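Local coordinates for protein TetR family Transcriptional regulator (Streptococcus agalactiae 2603V/R, PDB 3KKC) that probably binds DNA through an N-terminal helix-turn-helix domain and acts as a TetR-type transcriptional regulator, at residues C64-K73 with Y108-L117. Residues are numbered along the deposited sequence; the frame is centred on the assembly and turned at random.
Sequences CEDLFHHLFK and YFLLRFRSEL. With NI (nickel (II) ion), chain E.
Phe68 packs as a knob into a hole where helices 57-71 and 107-129 meet near the centre of the chain. The axes of segments 64-71 and 108-117 run nearly parallel, 25° apart, and approach to 11.0 Å, a spacing bridged by large side chains. The ring of Phe68 lies among Phe109, Arg112, Phe113 and Glu116: its CZ is 3.4 Å from CE1 of Phe109 and 3.5 Å from CB of Phe113, while CD2 meets Arg112 NH1. Toward Phe109 the rings tilt by 42°; toward Phe113 they are almost parallel but slid apart, with little overlap. With CG anti to the backbone N (chi1 174°), Phe109 swings its ring across to this cluster. At the N-terminal end of the contact, Cys64 SG meets the ring edges of both Tyr108 and Phe109, each a sulfur-aromatic contact. Four residues on from Phe68, past the helix end, Phe72 takes CB of Glu116 over one face and sets its CZ against the Phe113 edge. Charged groups lie beside Phe68: Arg112 NH1 sits at the ring's edge and forms a salt bridge with Glu116 OE2, its hydrogen bond weak at 3.4 Å, while Lys73 NZ stays 4.0 Å from that same oxygen, beyond a salt bridge. His70 points elsewhere, binding nickel with His86 and His90. Around the contact, Phe109 also packs on helix 98-103, Leu71 and Phe72 on helix 80-93, and Leu117 on helix 137-157.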
# COMPACT_ATOMS: atom_id res chain seq x y z
N CYS A 64 -3.16 -5.12 19.47
CA CYS A 64 -2.68 -3.79 19.07
C CYS A 64 -2.45 -2.84 20.24
O CYS A 64 -1.38 -2.23 20.37
CB CYS A 64 -3.67 -3.12 18.11
SG CYS A 64 -3.79 -3.93 16.53
N GLU A 65 -3.46 -2.69 21.08
CA GLU A 65 -3.34 -1.80 22.22
C GLU A 65 -2.03 -2.11 22.97
O GLU A 65 -1.21 -1.22 23.16
CB GLU A 65 -4.57 -1.93 23.12
CG GLU A 65 -4.45 -1.18 24.41
CD GLU A 65 -5.79 -0.74 24.96
OE1 GLU A 65 -6.84 -1.35 24.61
OE2 GLU A 65 -5.78 0.23 25.74
N ASP A 66 -1.87 -3.39 23.35
CA ASP A 66 -0.66 -3.96 23.96
C ASP A 66 0.60 -3.79 23.12
O ASP A 66 1.60 -3.30 23.60
CB ASP A 66 -0.82 -5.47 24.20
CG ASP A 66 -1.72 -5.80 25.37
OD1 ASP A 66 -1.96 -4.92 26.23
OD2 ASP A 66 -2.17 -6.96 25.44
N LEU A 67 0.54 -4.24 21.87
CA LEU A 67 1.69 -4.17 20.97
C LEU A 67 2.23 -2.74 20.83
O LEU A 67 3.45 -2.51 20.84
CB LEU A 67 1.31 -4.74 19.61
CG LEU A 67 1.86 -6.13 19.33
CD1 LEU A 67 2.35 -6.80 20.62
CD2 LEU A 67 0.83 -6.98 18.63
N PHE A 68 1.32 -1.77 20.71
CA PHE A 68 1.71 -0.38 20.55
C PHE A 68 2.11 0.29 21.88
O PHE A 68 2.91 1.24 21.90
CB PHE A 68 0.63 0.40 19.80
CG PHE A 68 0.43 -0.11 18.39
CD1 PHE A 68 1.51 -0.66 17.69
CD2 PHE A 68 -0.82 -0.04 17.76
CE1 PHE A 68 1.34 -1.14 16.40
CE2 PHE A 68 -1.00 -0.52 16.47
CZ PHE A 68 0.07 -1.07 15.77
N HIS A 69 1.59 -0.20 22.99
CA HIS A 69 2.04 0.34 24.25
C HIS A 69 3.49 -0.07 24.42
O HIS A 69 4.31 0.75 24.81
CB HIS A 69 1.19 -0.14 25.41
CG HIS A 69 1.56 0.48 26.72
ND1 HIS A 69 0.81 1.48 27.30
CD2 HIS A 69 2.57 0.21 27.59
CE1 HIS A 69 1.35 1.81 28.47
NE2 HIS A 69 2.42 1.05 28.66
N HIS A 70 3.83 -1.32 24.11
CA HIS A 70 5.22 -1.73 24.26
C HIS A 70 6.21 -1.10 23.28
O HIS A 70 7.38 -0.92 23.61
CB HIS A 70 5.42 -3.25 24.23
CG HIS A 70 6.84 -3.65 24.50
ND1 HIS A 70 7.43 -3.49 25.75
CD2 HIS A 70 7.80 -4.15 23.69
CE1 HIS A 70 8.69 -3.90 25.69
NE2 HIS A 70 8.94 -4.31 24.46
N LEU A 71 5.76 -0.79 22.07
CA LEU A 71 6.66 -0.21 21.07
C LEU A 71 6.95 1.26 21.34
O LEU A 71 8.10 1.67 21.35
CB LEU A 71 6.09 -0.37 19.67
CG LEU A 71 6.21 -1.77 19.08
CD1 LEU A 71 5.97 -1.75 17.59
CD2 LEU A 71 7.60 -2.27 19.36
N PHE A 72 5.92 2.05 21.60
CA PHE A 72 6.05 3.51 21.58
C PHE A 72 5.83 4.12 22.94
O PHE A 72 6.67 4.86 23.43
CB PHE A 72 5.02 4.15 20.64
CG PHE A 72 4.91 3.51 19.28
CD1 PHE A 72 5.85 3.76 18.29
CD2 PHE A 72 3.84 2.68 18.98
CE1 PHE A 72 5.73 3.18 17.03
CE2 PHE A 72 3.72 2.10 17.72
CZ PHE A 72 4.66 2.36 16.75
N LYS A 73 4.68 3.83 23.53
CA LYS A 73 4.24 4.50 24.75
C LYS A 73 5.19 4.20 25.91
O LYS A 73 4.84 4.35 27.09
CB LYS A 73 2.78 4.13 25.07
CG LYS A 73 1.84 4.45 23.89
CD LYS A 73 0.67 3.48 23.84
CE LYS A 73 0.13 3.31 22.42
NZ LYS A 73 -0.82 2.15 22.29
N TYR A 108 -7.19 -2.30 9.55
CA TYR A 108 -7.24 -1.80 10.92
C TYR A 108 -5.86 -1.74 11.60
O TYR A 108 -5.54 -0.77 12.29
CB TYR A 108 -8.19 -2.65 11.79
CG TYR A 108 -8.15 -2.28 13.26
CD1 TYR A 108 -9.09 -1.42 13.79
CD2 TYR A 108 -7.16 -2.79 14.11
CE1 TYR A 108 -9.06 -1.06 15.11
CE2 TYR A 108 -7.12 -2.45 15.44
CZ TYR A 108 -8.07 -1.58 15.95
OH TYR A 108 -8.06 -1.23 17.30
N PHE A 109 -5.05 -2.78 11.43
CA PHE A 109 -3.71 -2.73 11.99
C PHE A 109 -2.88 -1.65 11.31
O PHE A 109 -2.14 -0.93 11.97
CB PHE A 109 -2.98 -4.06 11.93
CG PHE A 109 -1.57 -3.96 12.38
CD1 PHE A 109 -1.24 -4.17 13.72
CD2 PHE A 109 -0.58 -3.56 11.50
CE1 PHE A 109 0.06 -4.04 14.16
CE2 PHE A 109 0.73 -3.42 11.93
CZ PHE A 109 1.05 -3.67 13.28
N LEU A 110 -3.00 -1.53 9.99
CA LEU A 110 -2.22 -0.54 9.25
C LEU A 110 -2.62 0.88 9.63
O LEU A 110 -1.86 1.83 9.44
CB LEU A 110 -2.36 -0.74 7.73
CG LEU A 110 -1.17 -0.30 6.87
CD1 LEU A 110 -0.14 -1.41 6.83
CD2 LEU A 110 -1.62 0.06 5.46
N LEU A 111 -3.82 1.03 10.15
CA LEU A 111 -4.36 2.34 10.47
C LEU A 111 -3.82 2.78 11.81
O LEU A 111 -3.19 3.82 11.93
CB LEU A 111 -5.89 2.31 10.48
CG LEU A 111 -6.58 3.44 9.71
CD1 LEU A 111 -8.12 3.32 9.73
CD2 LEU A 111 -6.14 4.82 10.21
N ARG A 112 -4.07 1.99 12.84
CA ARG A 112 -3.64 2.34 14.18
C ARG A 112 -2.10 2.44 14.28
O ARG A 112 -1.57 3.22 15.07
CB ARG A 112 -4.24 1.39 15.22
CG ARG A 112 -5.59 1.88 15.78
CD ARG A 112 -5.42 3.02 16.81
NE ARG A 112 -4.26 2.84 17.69
CZ ARG A 112 -4.10 1.83 18.58
NH1 ARG A 112 -3.00 1.77 19.34
NH2 ARG A 112 -5.04 0.89 18.71
N PHE A 113 -1.41 1.67 13.44
CA PHE A 113 0.04 1.68 13.43
C PHE A 113 0.53 2.98 12.80
O PHE A 113 1.39 3.66 13.35
CB PHE A 113 0.57 0.46 12.69
CG PHE A 113 2.06 0.44 12.52
CD1 PHE A 113 2.92 0.57 13.61
CD2 PHE A 113 2.62 0.26 11.26
CE1 PHE A 113 4.31 0.55 13.44
CE2 PHE A 113 4.01 0.23 11.09
CZ PHE A 113 4.85 0.37 12.18
N ARG A 114 -0.03 3.35 11.66
CA ARG A 114 0.39 4.60 11.04
C ARG A 114 0.13 5.74 12.01
O ARG A 114 0.87 6.71 12.05
CB ARG A 114 -0.31 4.83 9.71
CG ARG A 114 0.33 5.94 8.88
CD ARG A 114 0.07 5.74 7.38
NE ARG A 114 0.73 6.75 6.55
CZ ARG A 114 0.67 8.07 6.78
NH1 ARG A 114 -0.01 8.54 7.82
NH2 ARG A 114 1.28 8.92 5.96
N SER A 115 -0.91 5.62 12.83
CA SER A 115 -1.25 6.70 13.74
C SER A 115 -0.28 6.82 14.91
O SER A 115 -0.08 7.91 15.44
CB SER A 115 -2.69 6.54 14.25
OG SER A 115 -2.92 7.40 15.35
N GLU A 116 0.31 5.71 15.32
CA GLU A 116 1.31 5.77 16.39
C GLU A 116 2.59 6.42 15.88
O GLU A 116 3.15 7.31 16.53
CB GLU A 116 1.57 4.38 16.98
CG GLU A 116 0.34 3.77 17.66
CD GLU A 116 -0.05 4.47 18.95
OE1 GLU A 116 0.86 4.84 19.74
OE2 GLU A 116 -1.27 4.65 19.19
N LEU A 117 3.05 5.97 14.71
CA LEU A 117 4.12 6.63 13.98
C LEU A 117 3.93 8.14 13.90
O LEU A 117 4.87 8.89 14.11
CB LEU A 117 4.26 6.04 12.58
CG LEU A 117 4.72 4.58 12.52
CD1 LEU A 117 4.60 4.02 11.09
CD2 LEU A 117 6.15 4.46 13.02
NI NI E . 10.77 -4.91 23.42